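Local structure of TRAP-type C4-dicarboxylate:H+ symport system substrate-binding component DctP (Shewanella oneidensis, 4MX6) at residues P100-F105 with D245-T250; N122-V127 with N156-F161; G175-V180 with G194-K199; I236-H241 with S298-L303. The protein binds succinate and probably serves as the periplasmic substrate-binding component of a TRAP-type C4-dicarboxylate:H+ symport system. All coordinates share one frame; numbering follows the deposited sequence.

Overall arrangement
Running from the N terminus, segment 100-105 opens contact 1, whose loop closes only at strand 243-251. Nested inside that loop, contact 2 closes where strands 148-158 and 160-163 follow one another, and contact 3 then closes a beta-alpha-beta unit; these two lie in series. Contact 4 opens at 236-241, before contact 1 has closed, and ends at 298-303, so contacts 1 and 4 cross. Contacts 1 and 2 touch through Asp-245, Tyr-246, Met-124 and Asn-156 beside the paired strands 148-158 and 243-251. Contacts 2 and 4 meet in the mixed sheet, where strands 160-163 and 235-237 are neighbours. Contacts 1 and 3 contribute Lys-104, Tyr-246 and Arg-179 to the succinate site.

Contact 1 (P100-F105 with D245-T250); sequences PSLSKF and DYMVVT. With SIN (succinic acid), chain B.
Pro-100 and Leu-102 are bonded to strand 245-250 through two backbone hydrogen bonds that flank the single bridge between Ser-101 and Tyr-246. Leu-102 N donates to Asp-245 O at 2.9 Å. Met-247 N reaches Pro-100 O at 3.1 Å, nearly along the C=O axis (164°). Water 1 bridges the two segments, accepting from Asp-245 N at 3.0 Å and hydrogen-bonded to Ser-101 OG at 2.9 Å. Each segment also sends one side chain to succinate. Tyr-246 OH donates to O2 of one carboxylate at 2.6 Å, while the extended chain of Lys-104 brings NZ to O4 of the other at 2.8 Å. Asn-156 also bonds the tyrosine hydroxyl, Lys-51 makes a cation-pi contact with the ring, and Asp-83 forms a salt bridge with Lys-104. With CG anti to its carbonyl carbon (chi1 -49°), the Tyr-246 ring sets its edge, in plane, against Pro-100 O and Ser-101 N. A phenylalanine in place of Tyr-246 would probably leave succinate O2 and Asn-156 without their hydroxyl partner. Apolar packing follows. Leu-102 CD1 lies alongside Asp-245 CB at 3.6 Å, and its CD2 meets Met-247 CB at 3.8 Å, the two chains at about a right angle. Phe-105 turns CE2 to Met-247 CB and CZ to Val-249 CG1, with Met-247 SD set obliquely to the ring in a Met-aromatic contact. Backbone bonds thus set the loop on the strand, and the two together present donors to opposite ends of a dicarboxylate.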
loop_
_atom_site.group_PDB
_atom_site.type_symbol
_atom_site.label_atom_id
_atom_site.label_comp_id
_atom_site.label_asym_id
_atom_site.label_seq_id
_atom_site.Cartn_x
_atom_site.Cartn_y
_atom_site.Cartn_z
ATOM N N PRO A 100 -0.702 -7.264 0.124
ATOM C CA PRO A 100 -0.619 -6.265 1.189
ATOM C C PRO A 100 0.229 -5.080 0.799
ATOM O O PRO A 100 1.185 -5.199 0.022
ATOM C CB PRO A 100 0.066 -7.023 2.343
ATOM C CG PRO A 100 0.041 -8.483 1.948
ATOM C CD PRO A 100 0.073 -8.473 0.457
ATOM N N SER A 101 -0.073 -3.950 1.419
ATOM C CA SER A 101 0.852 -2.837 1.439
ATOM C C SER A 101 2.251 -3.321 1.815
ATOM O O SER A 101 2.418 -4.152 2.709
ATOM C CB SER A 101 0.397 -1.836 2.490
ATOM O OG SER A 101 1.394 -0.850 2.681
ATOM N N LEU A 102 3.253 -2.708 1.187
ATOM C CA LEU A 102 4.651 -2.961 1.493
ATOM C C LEU A 102 4.967 -2.687 2.967
ATOM O O LEU A 102 5.979 -3.175 3.459
ATOM C CB LEU A 102 5.551 -2.137 0.557
ATOM C CG LEU A 102 5.425 -2.548 -0.917
ATOM C CD1 LEU A 102 5.971 -1.494 -1.842
ATOM C CD2 LEU A 102 6.124 -3.874 -1.177
ATOM N N SER A 103 4.126 -1.891 3.639
ATOM C CA SER A 103 4.286 -1.552 5.045
ATOM C C SER A 103 3.963 -2.692 6.001
ATOM O O SER A 103 4.226 -2.579 7.195
ATOM C CB SER A 103 3.334 -0.408 5.413
ATOM O OG SER A 103 3.363 0.635 4.461
ATOM N N LYS A 104 3.373 -3.775 5.504
ATOM C CA LYS A 104 2.730 -4.758 6.379
ATOM C C LYS A 104 3.477 -6.088 6.475
ATOM O O LYS A 104 2.894 -7.115 6.814
ATOM C CB LYS A 104 1.264 -4.972 5.938
ATOM C CG LYS A 104 0.392 -3.723 6.160
ATOM C CD LYS A 104 -1.008 -3.854 5.602
ATOM C CE LYS A 104 -1.782 -2.550 5.774
ATOM N NZ LYS A 104 -3.081 -2.556 5.050
ATOM N N PHE A 105 4.776 -6.065 6.185
ATOM C CA PHE A 105 5.575 -7.285 6.113
ATOM C C PHE A 105 6.602 -7.459 7.236
ATOM O O PHE A 105 7.408 -8.390 7.178
ATOM C CB PHE A 105 6.277 -7.348 4.756
ATOM C CG PHE A 105 5.350 -7.662 3.604
ATOM C CD1 PHE A 105 4.934 -8.959 3.371
ATOM C CD2 PHE A 105 4.916 -6.672 2.739
ATOM C CE1 PHE A 105 4.101 -9.268 2.301
ATOM C CE2 PHE A 105 4.078 -6.980 1.672
ATOM C CZ PHE A 105 3.690 -8.280 1.449
ATOM N N ASP A 245 2.152 1.311 -1.835
ATOM C CA ASP A 245 2.204 0.322 -2.907
ATOM C C ASP A 245 2.078 -1.064 -2.288
ATOM O O ASP A 245 2.123 -1.222 -1.067
ATOM C CB ASP A 245 3.525 0.421 -3.701
ATOM C CG ASP A 245 3.413 1.189 -5.002
ATOM O OD1 ASP A 245 2.507 2.026 -5.153
ATOM O OD2 ASP A 245 4.258 0.908 -5.883
ATOM N N TYR A 246 1.925 -2.066 -3.147
ATOM C CA TYR A 246 1.706 -3.439 -2.726
ATOM C C TYR A 246 2.758 -4.392 -3.266
ATOM O O TYR A 246 3.306 -4.170 -4.337
ATOM C CB TYR A 246 0.352 -3.916 -3.242
ATOM C CG TYR A 246 -0.792 -2.973 -2.980
ATOM C CD1 TYR A 246 -1.187 -2.684 -1.693
ATOM C CD2 TYR A 246 -1.477 -2.382 -4.030
ATOM C CE1 TYR A 246 -2.262 -1.835 -1.439
ATOM C CE2 TYR A 246 -2.567 -1.561 -3.796
ATOM C CZ TYR A 246 -2.957 -1.291 -2.506
ATOM O OH TYR A 246 -4.077 -0.513 -2.292
ATOM N N MET A 247 2.958 -5.498 -2.557
ATOM C CA MET A 247 3.596 -6.675 -3.158
ATOM C C MET A 247 2.547 -7.763 -3.315
ATOM O O MET A 247 1.903 -8.144 -2.342
ATOM C CB MET A 247 4.774 -7.197 -2.324
ATOM C CG MET A 247 5.594 -8.206 -3.102
ATOM S SD MET A 247 6.998 -8.911 -2.199
ATOM C CE MET A 247 8.006 -7.451 -1.993
ATOM N N VAL A 248 2.362 -8.237 -4.543
ATOM C CA VAL A 248 1.502 -9.384 -4.809
ATOM C C VAL A 248 2.307 -10.639 -4.466
ATOM O O VAL A 248 3.413 -10.835 -4.980
ATOM C CB VAL A 248 1.031 -9.407 -6.270
ATOM C CG1 VAL A 248 0.111 -10.591 -6.514
ATOM C CG2 VAL A 248 0.361 -8.084 -6.649
ATOM N N VAL A 249 1.774 -11.445 -3.553
ATOM C CA VAL A 249 2.478 -12.614 -3.047
ATOM C C VAL A 249 1.611 -13.861 -3.043
ATOM O O VAL A 249 0.387 -13.794 -3.019
ATOM C CB VAL A 249 3.000 -12.390 -1.602
ATOM C CG1 VAL A 249 4.022 -11.256 -1.558
ATOM C CG2 VAL A 249 1.873 -12.091 -0.641
ATOM N N THR A 250 2.290 -14.999 -3.055
ATOM C CA THR A 250 1.669 -16.293 -2.829
ATOM C C THR A 250 2.523 -17.073 -1.832
ATOM O O THR A 250 3.559 -16.581 -1.376
ATOM C CB THR A 250 1.474 -17.081 -4.155
ATOM O OG1 THR A 250 0.710 -18.268 -3.923
ATOM C CG2 THR A 250 2.785 -17.489 -4.789
HETATM C C1 SIN B . -4.770 -0.940 1.056
HETATM O O1 SIN B . -4.445 -2.145 0.890
HETATM O O2 SIN B . -4.795 -0.109 0.122
HETATM C C2 SIN B . -5.078 -0.455 2.449
HETATM C C3 SIN B . -3.915 0.398 2.954
HETATM C C4 SIN B . -4.106 0.818 4.388
HETATM O O3 SIN B . -4.172 2.052 4.659
HETATM O O4 SIN B . -4.181 -0.045 5.290
HETATM O O HOH W 1 3.138 0.793 0.989
#

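Contact 2 (N122-V127 with N156-F161); sequences NDMDAV and NGMKQF
The capped start of helix 124-132 meets the end of strand 148-158 through two methionines, Met-124 and Met-158, with no hydrogen bond across the contact. Both side chains keep CG anti to their own carbonyl carbon and bend again at chi2 and chi3, and they slide past each other in opposite directions. Sulfur lies beside sulfur, Met-124 SD to Met-158 SD at 3.6 Å; Met-124 is modelled in two conformers, so this close approach belongs to one of them. In that conformer its SD also lies 3.8 Å from Gly-157 C, and its CE reaches Gly-157 CA at 4.0 Å. From the strand side, Met-158 SD comes within 4.0 Å of Asp-123 C, and its CE points to Asn-122 O at 4.1 Å. The backbone met here is irregular: Asn-156 and Gly-157 both face Leu-244 on strand 243-251, a classic beta bulge. On the helix side, Asp-123 is the N-cap. Its OD1 accepts from Ala-126 N at 3.1 Å, the N-H...O angle 157°, with the donor nearly in line with the carboxylate C-O bond. Asp-123 O receives Val-127 N as well, at 3.2 Å. Val-243 and Asp-245 extend the packing around Met-124, and Asn-240 packs on Met-158. At the bulge, Asn-156 turns its side chain from the helix toward the ligand pocket, where ND2 is hydrogen-bonded to Tyr-246 OH and Thr-220 holds OD1.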
loop_
_atom_site.group_PDB
_atom_site.type_symbol
_atom_site.label_atom_id
_atom_site.label_comp_id
_atom_site.label_asym_id
_atom_site.label_seq_id
_atom_site.Cartn_x
_atom_site.Cartn_y
_atom_site.Cartn_z
ATOM N N ASN A 122 10.131 10.967 -4.608
ATOM C CA ASN A 122 9.464 12.205 -4.992
ATOM C C ASN A 122 8.060 11.935 -5.519
ATOM O O ASN A 122 7.111 12.700 -5.268
ATOM C CB ASN A 122 10.239 12.931 -6.095
ATOM C CG ASN A 122 11.555 13.511 -5.615
ATOM O OD1 ASN A 122 11.795 13.627 -4.415
ATOM N ND2 ASN A 122 12.413 13.894 -6.559
ATOM N N ASP A 123 7.937 10.847 -6.267
ATOM C CA ASP A 123 6.717 10.560 -6.995
ATOM C C ASP A 123 6.721 9.095 -7.431
ATOM O O ASP A 123 7.680 8.360 -7.162
ATOM C CB ASP A 123 6.555 11.504 -8.197
ATOM C CG ASP A 123 7.737 11.474 -9.125
ATOM O OD1 ASP A 123 8.367 10.409 -9.278
ATOM O OD2 ASP A 123 8.042 12.544 -9.714
ATOM N N MET A 124 5.656 8.686 -8.109
ATOM C CA MET A 124 5.472 7.287 -8.476
ATOM C C MET A 124 6.447 6.814 -9.547
ATOM O O MET A 124 6.729 5.626 -9.652
ATOM C CB MET A 124 4.038 7.040 -8.921
ATOM C CG MET A 124 3.035 7.230 -7.804
ATOM S SD MET A 124 3.347 6.136 -6.432
ATOM C CE MET A 124 2.880 4.599 -7.176
ATOM N N ASP A 125 6.945 7.728 -10.362
ATOM C CA ASP A 125 7.980 7.382 -11.328
ATOM C C ASP A 125 9.249 6.905 -10.605
ATOM O O ASP A 125 9.890 5.928 -11.025
ATOM C CB ASP A 125 8.293 8.564 -12.251
ATOM C CG ASP A 125 7.178 8.852 -13.254
ATOM O OD1 ASP A 125 6.460 7.914 -13.659
ATOM O OD2 ASP A 125 7.021 10.032 -13.640
ATOM N N ALA A 126 9.616 7.590 -9.522
ATOM C CA ALA A 126 10.796 7.201 -8.751
ATOM C C ALA A 126 10.564 5.860 -8.052
ATOM O O ALA A 126 11.448 5.003 -8.028
ATOM C CB ALA A 126 11.141 8.282 -7.742
ATOM N N VAL A 127 9.368 5.682 -7.497
ATOM C CA VAL A 127 9.021 4.411 -6.872
ATOM C C VAL A 127 9.203 3.264 -7.855
ATOM O O VAL A 127 9.824 2.240 -7.554
ATOM C CB VAL A 127 7.543 4.429 -6.387
ATOM C CG1 VAL A 127 7.131 3.074 -5.901
ATOM C CG2 VAL A 127 7.353 5.473 -5.297
ATOM N N ASN A 156 -0.432 1.831 -5.818
ATOM C CA ASN A 156 -1.615 2.604 -5.470
ATOM C C ASN A 156 -1.320 4.083 -5.722
ATOM O O ASN A 156 -1.791 4.638 -6.718
ATOM C CB ASN A 156 -2.124 2.311 -4.064
ATOM C CG ASN A 156 -3.487 2.928 -3.825
ATOM O OD1 ASN A 156 -3.761 4.049 -4.286
ATOM N ND2 ASN A 156 -4.361 2.205 -3.149
ATOM N N GLY A 157 -0.498 4.707 -4.883
ATOM C CA GLY A 157 -0.193 6.110 -5.077
ATOM C C GLY A 157 0.579 6.695 -3.923
ATOM O O GLY A 157 0.915 6.003 -2.980
ATOM N N MET A 158 0.813 7.998 -3.987
ATOM C CA MET A 158 1.422 8.703 -2.875
ATOM C C MET A 158 0.364 8.978 -1.812
ATOM O O MET A 158 -0.805 9.167 -2.118
ATOM C CB MET A 158 2.054 10.009 -3.343
ATOM C CG MET A 158 3.050 9.861 -4.487
ATOM S SD MET A 158 4.429 8.749 -4.209
ATOM C CE MET A 158 5.376 9.683 -3.008
ATOM N N LYS A 159 0.775 8.996 -0.553
ATOM C CA LYS A 159 -0.115 9.288 0.562
ATOM C C LYS A 159 -0.267 10.780 0.820
ATOM O O LYS A 159 0.687 11.542 0.691
ATOM C CB LYS A 159 0.412 8.603 1.835
ATOM C CG LYS A 159 0.470 7.079 1.738
ATOM C CD LYS A 159 0.953 6.407 3.015
ATOM C CE LYS A 159 2.393 6.781 3.320
ATOM N NZ LYS A 159 2.947 6.002 4.450
ATOM N N GLN A 160 -1.488 11.148 1.214
ATOM C CA GLN A 160 -1.854 12.474 1.680
ATOM C C GLN A 160 -2.285 12.364 3.134
ATOM O O GLN A 160 -2.845 11.346 3.543
ATOM C CB GLN A 160 -3.038 13.018 0.868
ATOM C CG GLN A 160 -2.995 12.751 -0.624
ATOM C CD GLN A 160 -1.700 13.168 -1.295
ATOM O OE1 GLN A 160 -0.998 14.051 -0.832
ATOM N NE2 GLN A 160 -1.389 12.535 -2.414
ATOM N N PHE A 161 -2.061 13.412 3.926
ATOM C CA PHE A 161 -2.613 13.461 5.275
ATOM C C PHE A 161 -4.077 13.919 5.250
ATOM O O PHE A 161 -4.443 14.805 4.475
ATOM C CB PHE A 161 -1.877 14.487 6.145
ATOM C CG PHE A 161 -0.425 14.195 6.404
ATOM C CD1 PHE A 161 -0.013 13.029 7.045
ATOM C CD2 PHE A 161 0.532 15.134 6.071
ATOM C CE1 PHE A 161 1.335 12.808 7.315
ATOM C CE2 PHE A 161 1.864 14.921 6.346
ATOM C CZ PHE A 161 2.265 13.757 6.961
#

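Contact 3 (G175-V180 with G194-K199)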
loop_
_atom_site.group_PDB
_atom_site.type_symbol
_atom_site.label_atom_id
_atom_site.label_comp_id
_atom_site.label_asym_id
_atom_site.label_seq_id
_atom_site.Cartn_x
_atom_site.Cartn_y
_atom_site.Cartn_z
ATOM N N GLY A 175 0.361 16.323 18.957
ATOM C CA GLY A 175 -0.688 15.891 19.860
ATOM C C GLY A 175 -1.889 15.225 19.193
ATOM O O GLY A 175 -2.820 14.816 19.878
ATOM N N LEU A 176 -1.892 15.120 17.867
ATOM C CA LEU A 176 -3.015 14.500 17.173
ATOM C C LEU A 176 -2.797 12.996 17.056
ATOM O O LEU A 176 -1.663 12.536 16.874
ATOM C CB LEU A 176 -3.199 15.091 15.775
ATOM C CG LEU A 176 -3.561 16.567 15.670
ATOM C CD1 LEU A 176 -3.775 16.924 14.203
ATOM C CD2 LEU A 176 -4.771 16.945 16.528
ATOM N N LYS A 177 -3.889 12.242 17.146
ATOM C CA LYS A 177 -3.845 10.791 16.999
ATOM C C LYS A 177 -4.056 10.427 15.535
ATOM O O LYS A 177 -5.077 10.800 14.949
ATOM C CB LYS A 177 -4.943 10.144 17.854
ATOM C CG LYS A 177 -4.618 10.078 19.337
ATOM C CD LYS A 177 -5.758 9.495 20.174
ATOM C CE LYS A 177 -6.902 10.460 20.327
ATOM N NZ LYS A 177 -7.626 10.172 21.594
ATOM N N PHE A 178 -3.100 9.703 14.949
ATOM C CA PHE A 178 -3.209 9.224 13.575
ATOM C C PHE A 178 -3.215 7.706 13.556
ATOM O O PHE A 178 -2.335 7.072 14.128
ATOM C CB PHE A 178 -2.027 9.704 12.722
ATOM C CG PHE A 178 -2.081 11.166 12.358
ATOM C CD1 PHE A 178 -1.615 12.132 13.234
ATOM C CD2 PHE A 178 -2.573 11.574 11.127
ATOM C CE1 PHE A 178 -1.646 13.467 12.897
ATOM C CE2 PHE A 178 -2.606 12.921 10.790
ATOM C CZ PHE A 178 -2.138 13.859 11.677
ATOM N N ARG A 179 -4.178 7.117 12.862
ATOM C CA ARG A 179 -4.062 5.702 12.536
ATOM C C ARG A 179 -2.909 5.518 11.563
ATOM O O ARG A 179 -2.701 6.337 10.670
ATOM C CB ARG A 179 -5.345 5.177 11.911
ATOM C CG ARG A 179 -5.279 3.707 11.478
ATOM C CD ARG A 179 -4.913 3.541 10.005
ATOM N NE ARG A 179 -4.812 2.126 9.637
ATOM C CZ ARG A 179 -4.653 1.688 8.393
ATOM N NH1 ARG A 179 -4.506 0.392 8.170
ATOM N NH2 ARG A 179 -4.622 2.531 7.378
ATOM N N VAL A 180 -2.190 4.414 11.734
ATOM C CA VAL A 180 -1.202 3.953 10.764
ATOM C C VAL A 180 -1.454 2.478 10.450
ATOM O O VAL A 180 -1.973 1.715 11.273
ATOM C CB VAL A 180 0.263 4.140 11.242
ATOM C CG1 VAL A 180 0.627 5.615 11.260
ATOM C CG2 VAL A 180 0.498 3.473 12.588
ATOM N N GLY A 194 5.650 14.630 17.033
ATOM C CA GLY A 194 4.925 14.697 18.288
ATOM C C GLY A 194 3.459 14.299 18.161
ATOM O O GLY A 194 2.655 14.603 19.044
ATOM N N ALA A 195 3.104 13.635 17.064
ATOM C CA ALA A 195 1.776 13.035 16.936
ATOM C C ALA A 195 1.761 11.660 17.600
ATOM O O ALA A 195 2.806 11.131 17.970
ATOM C CB ALA A 195 1.371 12.946 15.474
ATOM N N ILE A 196 0.571 11.086 17.743
ATOM C CA ILE A 196 0.392 9.826 18.457
ATOM C C ILE A 196 -0.099 8.765 17.462
ATOM O O ILE A 196 -1.269 8.765 17.074
ATOM C CB ILE A 196 -0.654 9.980 19.587
ATOM C CG1 ILE A 196 -0.301 11.147 20.526
ATOM C CG2 ILE A 196 -0.799 8.671 20.352
ATOM C CD1 ILE A 196 0.968 10.958 21.311
ATOM N N PRO A 197 0.789 7.861 17.035
ATOM C CA PRO A 197 0.376 6.842 16.061
ATOM C C PRO A 197 -0.342 5.688 16.733
ATOM O O PRO A 197 0.021 5.275 17.834
ATOM C CB PRO A 197 1.703 6.363 15.479
ATOM C CG PRO A 197 2.693 6.571 16.596
ATOM C CD PRO A 197 2.234 7.801 17.333
ATOM N N VAL A 198 -1.334 5.152 16.026
ATOM C CA VAL A 198 -2.154 4.042 16.497
ATOM C C VAL A 198 -2.238 3.010 15.359
ATOM O O VAL A 198 -2.769 3.311 14.295
ATOM C CB VAL A 198 -3.583 4.540 16.880
ATOM C CG1 VAL A 198 -4.414 3.410 17.447
ATOM C CG2 VAL A 198 -3.523 5.718 17.871
ATOM N N LYS A 199 -1.685 1.808 15.547
ATOM C CA LYS A 199 -1.738 0.783 14.512
ATOM C C LYS A 199 -3.110 0.120 14.527
ATOM O O LYS A 199 -3.517 -0.430 15.543
ATOM C CB LYS A 199 -0.643 -0.267 14.730
ATOM C CG LYS A 199 0.784 0.267 14.637
ATOM C CD LYS A 199 1.803 -0.808 14.986
ATOM C CE LYS A 199 3.213 -0.248 15.021
ATOM N NZ LYS A 199 4.207 -1.293 15.336
#
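Gly-175 N donates to Gly-194 O at 2.9 Å, from above the carbonyl plane, and four further backbone bonds carry the parallel pairing from there. Ile-196 N reaches Leu-176 O at 2.8 Å, and Phe-178 N returns to Ile-196 O at 3.0 Å. Val-198 N then meets Phe-178 O at 2.9 Å, and Val-180 N closes the series on Val-198 O at 2.8 Å. Several acceptors take a second, weaker partner: Lys-177 CA lies against Ile-196 O, Pro-197 CA against Phe-178 O, and Arg-179 CA against Val-198 O. Pro-197, lacking an N-H, costs the ladder nothing, since Ile-196 and Val-198 supply the donors on this side. Lys-177 N is satisfied by Asp-215. Arg-179 gives NE to Lys-200 O and NH2 to succinate, and Lys-199 NZ forms a salt bridge with Asp-184. On one face Phe-178 CD1 rests on Ala-195 CB at 3.8 Å. Val-180 CG2 sits between its backbone N and carbonyl carbon (chi1 -70°), which brings it to Lys-199 CG at 3.8 Å. Gly-194 ends helix 184-191 as the C-prime residue of a Schellman motif. That helix connects the strands as a beta-alpha-beta unit and covers the face of Phe-178, Val-180 and Pro-197, with Phe-190 stacked on Phe-178.

Contact 4 (I236-H241 with S298-L303); sequences ITESNH and SQLVTL
The carboxylate of Glu-238 meets Leu-300, its OE1 lying 3.8 Å from CD1 of the leucine; the same oxygen forms a salt bridge with Lys-289. The other flat group, the His-241 ring, stacks on Phe-161. At its edge, in plane, Ser-239 OG is hydrogen-bonded to His-241 ND1 at 2.7 Å, while NE2 is hydrogen-bonded to Glu-218. Three backbone bonds join the segments in parallel. Ile-236 N donates to Gln-299 O at 2.9 Å, and Val-301 N to Ile-236 O at 2.8 Å. Glu-238 N ends the series on Val-301 O, almost in line with the carbonyl (172°). Beyond it the chains diverge, and water 2 fills in, donating to Glu-238 O and accepting from Leu-303 N. Thr-237 keeps OG1 anti to its carbonyl carbon (chi1 -61°), which lays that oxygen against Val-301 CB at 3.5 Å, while CG2 meets Leu-303 CD2 at 3.8 Å, the two side chains at about a right angle. Its hydroxyl accepts from Leu-167 N. An alanine in place of Thr-237 would probably leave Leu-167 N without its acceptor and open a gap beside Val-301 and Leu-303. At the far end Ile-236 CG1 packs on Ser-298 OG at 3.4 Å, an oxygen hydrogen-bonded to Gln-233 O. Glu-238 centres an inverse gamma turn, and the pairs Ile-236/Leu-300 and Thr-237/Val-301 make the parallel pairing at the margin of a mixed sheet, strand 299-301 outermost.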
loop_
_atom_site.group_PDB
_atom_site.type_symbol
_atom_site.label_atom_id
_atom_site.label_comp_id
_atom_site.label_asym_id
_atom_site.label_seq_id
_atom_site.Cartn_x
_atom_site.Cartn_y
_atom_site.Cartn_z
ATOM N N ILE A 236 -7.834 17.897 3.945
ATOM C CA ILE A 236 -6.899 16.959 3.322
ATOM C C ILE A 236 -5.702 17.762 2.864
ATOM O O ILE A 236 -5.845 18.711 2.099
ATOM C CB ILE A 236 -7.528 16.246 2.105
ATOM C CG1 ILE A 236 -8.822 15.560 2.513
ATOM C CG2 ILE A 236 -6.531 15.263 1.469
ATOM C CD1 ILE A 236 -9.602 14.972 1.352
ATOM N N THR A 237 -4.525 17.396 3.344
ATOM C CA THR A 237 -3.306 18.098 3.007
ATOM C C THR A 237 -2.542 17.270 1.968
ATOM O O THR A 237 -2.220 16.100 2.198
ATOM C CB THR A 237 -2.476 18.345 4.273
ATOM O OG1 THR A 237 -3.222 19.165 5.188
ATOM C CG2 THR A 237 -1.191 19.065 3.944
ATOM N N GLU A 238 -2.326 17.868 0.802
ATOM C CA GLU A 238 -1.667 17.195 -0.316
ATOM C C GLU A 238 -0.156 17.215 -0.115
ATOM O O GLU A 238 0.568 18.017 -0.691
ATOM C CB GLU A 238 -2.076 17.838 -1.641
ATOM C CG GLU A 238 -1.623 17.060 -2.875
ATOM C CD GLU A 238 -2.352 17.498 -4.146
ATOM O OE1 GLU A 238 -3.114 18.475 -4.098
ATOM O OE2 GLU A 238 -2.175 16.862 -5.201
ATOM N N SER A 239 0.286 16.293 0.723
ATOM C CA SER A 239 1.645 16.207 1.202
ATOM C C SER A 239 2.521 15.266 0.371
ATOM O O SER A 239 3.735 15.417 0.361
ATOM C CB SER A 239 1.590 15.728 2.645
ATOM O OG SER A 239 0.703 14.630 2.758
ATOM N N ASN A 240 1.923 14.270 -0.288
ATOM C CA ASN A 240 2.694 13.281 -1.054
ATOM C C ASN A 240 3.890 12.772 -0.254
ATOM O O ASN A 240 4.992 12.633 -0.788
ATOM C CB ASN A 240 3.152 13.871 -2.392
ATOM C CG ASN A 240 1.994 14.193 -3.306
ATOM O OD1 ASN A 240 1.158 13.342 -3.589
ATOM N ND2 ASN A 240 1.954 15.421 -3.803
ATOM N N HIS A 241 3.676 12.457 1.022
ATOM C CA HIS A 241 4.788 12.296 1.955
ATOM C C HIS A 241 5.324 10.860 2.074
ATOM O O HIS A 241 6.301 10.631 2.779
ATOM C CB HIS A 241 4.386 12.797 3.337
ATOM C CG HIS A 241 3.244 12.034 3.904
ATOM N ND1 HIS A 241 1.931 12.370 3.652
ATOM C CD2 HIS A 241 3.216 10.902 4.646
ATOM C CE1 HIS A 241 1.148 11.476 4.225
ATOM N NE2 HIS A 241 1.903 10.571 4.829
ATOM N N SER A 298 -14.686 18.400 2.000
ATOM C CA SER A 298 -13.402 18.460 2.668
ATOM C C SER A 298 -12.499 19.444 1.948
ATOM O O SER A 298 -12.438 19.470 0.715
ATOM C CB SER A 298 -12.763 17.071 2.714
ATOM O OG SER A 298 -11.639 17.053 3.576
ATOM N N GLN A 299 -11.802 20.259 2.724
ATOM C CA GLN A 299 -10.986 21.321 2.158
ATOM C C GLN A 299 -9.601 20.820 1.812
ATOM O O GLN A 299 -8.905 20.282 2.662
ATOM C CB GLN A 299 -10.842 22.466 3.157
ATOM C CG GLN A 299 -12.116 23.207 3.485
ATOM C CD GLN A 299 -11.855 24.685 3.722
ATOM O OE1 GLN A 299 -11.232 25.354 2.895
ATOM N NE2 GLN A 299 -12.315 25.196 4.854
ATOM N N LEU A 300 -9.193 21.054 0.572
ATOM C CA LEU A 300 -7.848 20.755 0.119
ATOM C C LEU A 300 -6.850 21.797 0.630
ATOM O O LEU A 300 -7.067 23.003 0.497
ATOM C CB LEU A 300 -7.811 20.743 -1.404
ATOM C CG LEU A 300 -6.399 20.583 -1.953
ATOM C CD1 LEU A 300 -5.935 19.163 -1.701
ATOM C CD2 LEU A 300 -6.345 20.947 -3.435
ATOM N N VAL A 301 -5.743 21.318 1.182
ATOM C CA VAL A 301 -4.673 22.155 1.711
ATOM C C VAL A 301 -3.433 21.835 0.881
ATOM O O VAL A 301 -3.042 20.676 0.754
ATOM C CB VAL A 301 -4.406 21.833 3.208
ATOM C CG1 VAL A 301 -3.253 22.639 3.740
ATOM C CG2 VAL A 301 -5.664 22.082 4.047
ATOM N N THR A 302 -2.851 22.862 0.282
ATOM C CA THR A 302 -1.673 22.727 -0.559
ATOM C C THR A 302 -0.463 23.214 0.233
ATOM O O THR A 302 -0.599 24.097 1.061
ATOM C CB THR A 302 -1.869 23.567 -1.853
ATOM O OG1 THR A 302 -2.916 22.978 -2.641
ATOM C CG2 THR A 302 -0.604 23.652 -2.670
ATOM N N LEU A 303 0.709 22.631 -0.005
ATOM C CA LEU A 303 1.943 23.051 0.666
ATOM C C LEU A 303 2.787 23.915 -0.254
ATOM O O LEU A 303 3.011 23.556 -1.409
ATOM C CB LEU A 303 2.789 21.846 1.069
ATOM C CG LEU A 303 2.150 20.840 2.022
ATOM C CD1 LEU A 303 3.151 19.746 2.394
ATOM C CD2 LEU A 303 1.622 21.523 3.264
HETATM O O HOH W 2 0.788 20.406 -1.842
#